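Local coordinates for protein transmembrane oligosaccharyl transferase, putative (Archaeoglobus fulgidus, PDB 3VGP) that is a putative membrane oligosaccharyl transferase of the AglB family, represented here by its C-terminal globular domain, at residues R87-D93 and D155-V161. The protein carries 1 engineered substitution. Residues are numbered along the deposited sequence; the frame is centred on the assembly and turned at random.
Sequences RYVVTAD and DVKIFEV
Strands 88-91 and 156-161 form the central antiparallel pair of a small mixed sheet, with V89 facing F159 and T91 facing K157 as hydrogen-bonded pairs. V89 N donates a hydrogen bond to F159 O at 2.9 Å, and F159 N donates one back to V89 O. T91 and K157 exchange the same two bonds, and V161 N extends the ladder to R87 O. The sheet belongs to the globular domain; strand 35-36 adds to the far edge of 88-91 and strand 147-153 to that of 156-161. Helix 6-20 covers the face with Y88 and V90, and helix 58-69 packs on V89 and T91 on the other. On the face of Y88 and V90, I158 CG2 meets Y88 CD1 obliquely at 3.7 Å. V90 CG1 and V156 CG1 press tightly together at 3.5 Å. On the face of V89 and T91, T91 OG1 lies at the F159 ring edge, 3.4 Å from F159 CE2; the hydroxyl is hydrogen-bonded to H137. A salt bridge joins the side chains at one end of the ladder. R87 keeps CG anti to its own N (chi1 175°) and runs extended across the Y88 ring, its CG over the ring centre. The guanidinium then meets E160 side-on. NE and NH1 both reach OE2, with R87 NE 3.0 Å from E160 OE2. The two planar groups are nearly coplanar (12°). A water bonded to Y88 OH donates a weak bond to the same OE2, while S18 also holds the hydroxyl. At the other end, D155 OD2 uses its anti lone pair to accept from D93 N at 2.8 Å. The two carboxylates are close, with D93 OD2 3.6 Å from D155 OD2, which may raise the proton affinity of one of them. D93 OD1 is hydrogen-bonded to H137.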
ATOM      1  N   ARG A  87       8.093   2.994  -5.784  1.00 16.90           N
ATOM      2  CA  ARG A  87       7.673   3.133  -7.175  1.00 16.03           C
ATOM      3  C   ARG A  87       6.235   2.660  -7.324  1.00 17.65           C
ATOM      4  O   ARG A  87       5.464   3.226  -8.101  1.00 15.79           O
ATOM      5  CB  ARG A  87       8.558   2.301  -8.101  1.00 18.12           C
ATOM      6  CG  ARG A  87       8.081   2.324  -9.544  1.00 17.28           C
ATOM      7  CD  ARG A  87       9.011   1.558 -10.466  1.00 20.96           C
ATOM      8  NE  ARG A  87       8.550   1.617 -11.850  1.00 21.97           N
ATOM      9  CZ  ARG A  87       9.140   0.989 -12.861  1.00 23.22           C
ATOM     10  NH1 ARG A  87       8.644   1.098 -14.085  1.00 21.56           N
ATOM     11  NH2 ARG A  87      10.225   0.251 -12.646  1.00 24.45           N
ATOM     12  N   TYR A  88       5.883   1.624  -6.569  1.00 15.44           N
ATOM     13  CA  TYR A  88       4.539   1.064  -6.627  1.00 14.46           C
ATOM     14  C   TYR A  88       3.807   1.038  -5.298  1.00 14.12           C
ATOM     15  O   TYR A  88       4.393   0.778  -4.244  1.00 14.77           O
ATOM     16  CB  TYR A  88       4.584  -0.369  -7.158  1.00 14.38           C
ATOM     17  CG  TYR A  88       5.110  -0.502  -8.569  1.00 13.98           C
ATOM     18  CD1 TYR A  88       4.457   0.112  -9.634  1.00 13.36           C
ATOM     19  CD2 TYR A  88       6.250  -1.255  -8.838  1.00 17.67           C
ATOM     20  CE1 TYR A  88       4.928  -0.022 -10.940  1.00 15.50           C
ATOM     21  CE2 TYR A  88       6.733  -1.394 -10.142  1.00 17.52           C
ATOM     22  CZ  TYR A  88       6.063  -0.773 -11.184  1.00 17.12           C
ATOM     23  OH  TYR A  88       6.526  -0.898 -12.477  1.00 19.06           O
ATOM     24  N   VAL A  89       2.509   1.311  -5.371  1.00 15.27           N
ATOM     25  CA  VAL A  89       1.623   1.258  -4.218  1.00 14.13           C
ATOM     26  C   VAL A  89       0.553   0.254  -4.646  1.00 15.50           C
ATOM     27  O   VAL A  89       0.012   0.350  -5.747  1.00 17.09           O
ATOM     28  CB  VAL A  89       0.959   2.622  -3.932  1.00 15.85           C
ATOM     29  CG1 VAL A  89      -0.074   2.463  -2.831  1.00 16.78           C
ATOM     30  CG2 VAL A  89       2.014   3.634  -3.501  1.00 18.26           C
ATOM     31  N   VAL A  90       0.247  -0.706  -3.785  1.00 16.10           N
ATOM     32  CA  VAL A  90      -0.727  -1.732  -4.141  1.00 16.23           C
ATOM     33  C   VAL A  90      -1.909  -1.775  -3.187  1.00 16.04           C
ATOM     34  O   VAL A  90      -1.731  -1.746  -1.971  1.00 16.29           O
ATOM     35  CB  VAL A  90      -0.063  -3.125  -4.158  1.00 18.30           C
ATOM     36  CG1 VAL A  90      -1.026  -4.160  -4.728  1.00 21.13           C
ATOM     37  CG2 VAL A  90       1.219  -3.075  -4.973  1.00 21.87           C
ATOM     38  N   THR A  91      -3.112  -1.851  -3.749  1.00 15.25           N
ATOM     39  CA  THR A  91      -4.335  -1.916  -2.952  1.00 15.80           C
ATOM     40  C   THR A  91      -5.119  -3.172  -3.332  1.00 17.18           C
ATOM     41  O   THR A  91      -4.760  -3.874  -4.275  1.00 17.19           O
ATOM     42  CB  THR A  91      -5.238  -0.671  -3.172  1.00 15.78           C
ATOM     43  OG1 THR A  91      -5.706  -0.635  -4.527  1.00 16.89           O
ATOM     44  CG2 THR A  91      -4.454   0.612  -2.879  1.00 17.10           C
ATOM     45  N   ALA A  92      -6.174  -3.460  -2.577  1.00 16.22           N
ATOM     46  CA  ALA A  92      -7.023  -4.622  -2.835  1.00 16.83           C
ATOM     47  C   ALA A  92      -8.311  -4.416  -2.052  1.00 16.63           C
ATOM     48  O   ALA A  92      -8.347  -3.619  -1.114  1.00 16.32           O
ATOM     49  CB  ALA A  92      -6.329  -5.904  -2.380  1.00 16.90           C
ATOM     50  N   ASP A  93      -9.373  -5.128  -2.418  1.00 15.08           N
ATOM     51  CA  ASP A  93     -10.639  -4.947  -1.709  1.00 17.27           C
ATOM     52  C   ASP A  93     -10.491  -5.169  -0.209  1.00 16.11           C
ATOM     53  O   ASP A  93     -11.109  -4.462   0.592  1.00 16.67           O
ATOM     54  CB  ASP A  93     -11.717  -5.906  -2.233  1.00 19.50           C
ATOM     55  CG  ASP A  93     -12.225  -5.531  -3.610  1.00 22.76           C
ATOM     56  OD1 ASP A  93     -12.034  -4.371  -4.031  1.00 23.91           O
ATOM     57  OD2 ASP A  93     -12.843  -6.402  -4.268  1.00 23.35           O
ATOM     58  N   ASP A 155      -8.838  -7.989  -7.907  1.00 22.10           N
ATOM     59  CA  ASP A 155      -9.129  -6.705  -7.281  1.00 21.30           C
ATOM     60  C   ASP A 155      -7.858  -6.082  -6.714  1.00 21.53           C
ATOM     61  O   ASP A 155      -7.908  -5.072  -6.015  1.00 20.33           O
ATOM     62  CB  ASP A 155     -10.183  -6.842  -6.179  1.00 23.60           C
ATOM     63  CG  ASP A 155      -9.810  -7.866  -5.134  1.00 25.47           C
ATOM     64  OD1 ASP A 155      -9.905  -9.075  -5.429  1.00 28.42           O
ATOM     65  OD2 ASP A 155      -9.419  -7.464  -4.018  1.00 24.74           O
ATOM     66  N   VAL A 156      -6.718  -6.697  -7.015  1.00 19.11           N
ATOM     67  CA  VAL A 156      -5.433  -6.171  -6.570  1.00 18.70           C
ATOM     68  C   VAL A 156      -5.055  -5.109  -7.602  1.00 19.02           C
ATOM     69  O   VAL A 156      -4.920  -5.415  -8.789  1.00 21.34           O
ATOM     70  CB  VAL A 156      -4.342  -7.268  -6.543  1.00 17.44           C
ATOM     71  CG1 VAL A 156      -3.027  -6.686  -6.039  1.00 19.07           C
ATOM     72  CG2 VAL A 156      -4.776  -8.415  -5.653  1.00 18.41           C
ATOM     73  N   LYS A 157      -4.899  -3.868  -7.154  1.00 17.60           N
ATOM     74  CA  LYS A 157      -4.563  -2.773  -8.061  1.00 17.38           C
ATOM     75  C   LYS A 157      -3.155  -2.247  -7.806  1.00 17.78           C
ATOM     76  O   LYS A 157      -2.779  -1.999  -6.664  1.00 17.95           O
ATOM     77  CB  LYS A 157      -5.570  -1.628  -7.906  1.00 16.74           C
ATOM     78  CG  LYS A 157      -7.010  -2.027  -8.186  1.00 14.98           C
ATOM     79  CD  LYS A 157      -7.951  -0.838  -8.104  1.00 17.63           C
ATOM     80  CE  LYS A 157      -9.397  -1.281  -8.328  1.00 21.08           C
ATOM     81  NZ  LYS A 157     -10.355  -0.147  -8.326  1.00 23.03           N
ATOM     82  N   ILE A 158      -2.386  -2.081  -8.880  1.00 14.79           N
ATOM     83  CA  ILE A 158      -1.021  -1.575  -8.776  1.00 16.60           C
ATOM     84  C   ILE A 158      -0.969  -0.151  -9.314  1.00 15.60           C
ATOM     85  O   ILE A 158      -1.328   0.102 -10.463  1.00 14.60           O
ATOM     86  CB  ILE A 158      -0.029  -2.456  -9.573  1.00 15.74           C
ATOM     87  CG1 ILE A 158      -0.031  -3.879  -9.005  1.00 16.51           C
ATOM     88  CG2 ILE A 158       1.381  -1.872  -9.485  1.00 18.09           C
ATOM     89  CD1 ILE A 158       0.856  -4.840  -9.761  1.00 14.97           C
ATOM     90  N   PHE A 159      -0.533   0.772  -8.466  1.00 13.95           N
ATOM     91  CA  PHE A 159      -0.422   2.179  -8.829  1.00 13.84           C
ATOM     92  C   PHE A 159       1.048   2.558  -8.897  1.00 16.02           C
ATOM     93  O   PHE A 159       1.841   2.134  -8.060  1.00 15.55           O
ATOM     94  CB  PHE A 159      -1.107   3.051  -7.775  1.00 14.20           C
ATOM     95  CG  PHE A 159      -2.591   2.828  -7.671  1.00 12.55           C
ATOM     96  CD1 PHE A 159      -3.475   3.589  -8.425  1.00 14.62           C
ATOM     97  CD2 PHE A 159      -3.100   1.851  -6.822  1.00 14.68           C
ATOM     98  CE1 PHE A 159      -4.845   3.385  -8.337  1.00 15.31           C
ATOM     99  CE2 PHE A 159      -4.470   1.635  -6.726  1.00 15.27           C
ATOM    100  CZ  PHE A 159      -5.345   2.403  -7.483  1.00 15.29           C
ATOM    101  N   GLU A 160       1.415   3.345  -9.899  1.00 14.51           N
ATOM    102  CA  GLU A 160       2.794   3.788 -10.009  1.00 15.21           C
ATOM    103  C   GLU A 160       2.859   5.223  -9.510  1.00 16.47           C
ATOM    104  O   GLU A 160       1.971   6.034  -9.785  1.00 16.55           O
ATOM    105  CB  GLU A 160       3.274   3.710 -11.462  1.00 18.11           C
ATOM    106  CG  GLU A 160       4.730   4.122 -11.654  1.00 22.21           C
ATOM    107  CD  GLU A 160       5.268   3.738 -13.023  1.00 25.46           C
ATOM    108  OE1 GLU A 160       4.553   3.952 -14.024  1.00 25.95           O
ATOM    109  OE2 GLU A 160       6.408   3.230 -13.099  1.00 27.17           O
ATOM    110  N   VAL A 161       3.897   5.527  -8.745  1.00 14.32           N
ATOM    111  CA  VAL A 161       4.081   6.872  -8.229  1.00 16.53           C
ATOM    112  C   VAL A 161       4.629   7.727  -9.369  1.00 17.20           C
ATOM    113  O   VAL A 161       5.660   7.402  -9.956  1.00 18.50           O
ATOM    114  CB  VAL A 161       5.080   6.873  -7.062  1.00 16.75           C
ATOM    115  CG1 VAL A 161       5.281   8.288  -6.547  1.00 16.96           C
ATOM    116  CG2 VAL A 161       4.560   5.976  -5.956  1.00 16.33           C
TER
HETATM  117  O   HOH W   1       5.321   0.550 -14.253  1.00 32.24           O